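Local coordinates for adenylate cyclase-like protein (Chlamydia trachomatis, PDB 4QO6) that forms part of the inner membrane ring of the type III secretion system, this chain being a piece of its extended periplasmic region, at residues G105-T109 against F160-E164. Numbering follows the deposited sequence.
Sequences GYLKT and FTNGE
Tyr-106, near the end of strand 100-107, lays one face of its ring over the type I' beta turn Thr-161 to Glu-164, the hairpin turn between strands 157-161 and 164-172. The contact thus joins two consecutive modules of the periplasmic region, the PD2 domain and the BON domain. CA of Asn-162 makes a CH-pi contact, 4.0 Å from the Tyr-106 ring centroid and 22° off the normal. Farther along the same face, Gly-163 N sits 3.4 Å from Tyr-106 CZ, displaced toward the rim. The Asn-162 side chain crosses the tyrosine at about a right angle, its amide plane turned 65° from the ring, and brings OD1 to 3.5 Å from Tyr-106 CD2. Phe-160 points the edge of its ring at Tyr-106, Phe-160 CZ lying 4.0 Å from Tyr-106 CE1. Glu-137, on helix 137-150, touches both aromatic side chains and accepts a hydrogen bond from Asn-162 N at its OE2. At the periphery, Lys-108 bends at chi2 (94°) and carries NZ to 3.7 Å from Thr-161 CG2 and into a long, weak ion pair with Glu-137. No hydrogen bond links the two segments; Tyr-106 OH hydrogen-bonds to Gly-191 O of the BON domain and lies 3.3 Å from Gly-163 CA.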
loop_
_atom_site.group_PDB
_atom_site.type_symbol
_atom_site.label_atom_id
_atom_site.label_comp_id
_atom_site.label_asym_id
_atom_site.label_seq_id
_atom_site.Cartn_x
_atom_site.Cartn_y
_atom_site.Cartn_z
ATOM N N GLY A 105 -2.793 -2.872 1.178
ATOM C CA GLY A 105 -4.070 -3.595 1.043
ATOM C C GLY A 105 -5.160 -2.994 1.935
ATOM O O GLY A 105 -4.979 -1.903 2.473
ATOM N N TYR A 106 -6.262 -3.732 2.125
ATOM C CA TYR A 106 -7.431 -3.314 2.912
ATOM C C TYR A 106 -7.646 -4.224 4.099
ATOM O O TYR A 106 -7.440 -5.387 3.967
ATOM C CB TYR A 106 -8.721 -3.375 2.033
ATOM C CG TYR A 106 -8.663 -2.410 0.897
ATOM C CD1 TYR A 106 -8.938 -1.072 1.101
ATOM C CD2 TYR A 106 -8.263 -2.820 -0.369
ATOM C CE1 TYR A 106 -8.821 -0.160 0.064
ATOM C CE2 TYR A 106 -8.172 -1.918 -1.409
ATOM C CZ TYR A 106 -8.460 -0.601 -1.188
ATOM O OH TYR A 106 -8.353 0.293 -2.225
ATOM N N LEU A 107 -8.037 -3.682 5.238
ATOM C CA LEU A 107 -8.573 -4.439 6.383
ATOM C C LEU A 107 -9.926 -3.799 6.688
ATOM O O LEU A 107 -10.205 -2.684 6.241
ATOM C CB LEU A 107 -7.668 -4.372 7.651
ATOM C CG LEU A 107 -6.304 -5.072 7.499
ATOM C CD1 LEU A 107 -5.312 -4.790 8.598
ATOM C CD2 LEU A 107 -6.521 -6.567 7.372
ATOM N N LYS A 108 -10.752 -4.513 7.440
ATOM C CA LYS A 108 -12.142 -4.147 7.639
ATOM C C LYS A 108 -12.206 -3.113 8.718
ATOM O O LYS A 108 -12.822 -2.101 8.507
ATOM C CB LYS A 108 -12.982 -5.369 8.013
ATOM C CG LYS A 108 -14.475 -5.114 8.098
ATOM C CD LYS A 108 -15.189 -5.432 6.790
ATOM C CE LYS A 108 -16.624 -4.900 6.792
ATOM N NZ LYS A 108 -17.205 -4.819 5.417
ATOM N N THR A 109 -11.529 -3.353 9.847
ATOM C CA THR A 109 -11.617 -2.496 11.036
ATOM C C THR A 109 -10.275 -2.187 11.690
ATOM O O THR A 109 -9.287 -2.849 11.391
ATOM C CB THR A 109 -12.462 -3.201 12.128
ATOM O OG1 THR A 109 -11.921 -4.511 12.384
ATOM C CG2 THR A 109 -13.918 -3.308 11.689
ATOM N N PHE A 160 -18.443 0.270 1.908
ATOM C CA PHE A 160 -17.086 0.281 1.347
ATOM C C PHE A 160 -16.315 -1.001 1.651
ATOM O O PHE A 160 -16.110 -1.344 2.822
ATOM C CB PHE A 160 -16.283 1.449 1.864
ATOM C CG PHE A 160 -14.929 1.526 1.261
ATOM C CD1 PHE A 160 -14.774 1.989 -0.042
ATOM C CD2 PHE A 160 -13.803 1.097 1.972
ATOM C CE1 PHE A 160 -13.535 2.023 -0.621
ATOM C CE2 PHE A 160 -12.551 1.155 1.387
ATOM C CZ PHE A 160 -12.424 1.627 0.087
ATOM N N THR A 161 -15.938 -1.727 0.611
ATOM C CA THR A 161 -15.077 -2.905 0.774
ATOM C C THR A 161 -14.153 -3.040 -0.438
ATOM O O THR A 161 -14.605 -2.924 -1.565
ATOM C CB THR A 161 -15.835 -4.254 0.949
ATOM O OG1 THR A 161 -16.172 -4.776 -0.321
ATOM C CG2 THR A 161 -17.126 -4.130 1.765
ATOM N N ASN A 162 -12.859 -3.222 -0.155
ATOM C CA ASN A 162 -11.860 -3.580 -1.113
ATOM C C ASN A 162 -11.715 -2.571 -2.224
ATOM O O ASN A 162 -11.531 -2.959 -3.381
ATOM C CB ASN A 162 -12.110 -4.966 -1.681
ATOM C CG ASN A 162 -10.815 -5.644 -2.115
ATOM O OD1 ASN A 162 -9.855 -5.765 -1.327
ATOM N ND2 ASN A 162 -10.758 -6.053 -3.377
ATOM N N GLY A 163 -11.767 -1.278 -1.866
ATOM C CA GLY A 163 -11.552 -0.169 -2.818
ATOM C C GLY A 163 -12.836 0.227 -3.537
ATOM O O GLY A 163 -12.834 1.157 -4.378
ATOM N N GLU A 164 -13.920 -0.495 -3.220
ATOM C CA GLU A 164 -15.223 -0.272 -3.869
ATOM C C GLU A 164 -16.292 0.340 -2.937
ATOM O O GLU A 164 -16.673 -0.234 -1.886
ATOM C CB GLU A 164 -15.730 -1.580 -4.494
ATOM C CG GLU A 164 -16.882 -1.349 -5.452
ATOM C CD GLU A 164 -17.445 -2.625 -6.033
ATOM O OE1 GLU A 164 -18.261 -3.326 -5.357
ATOM O OE2 GLU A 164 -17.064 -2.901 -7.179
#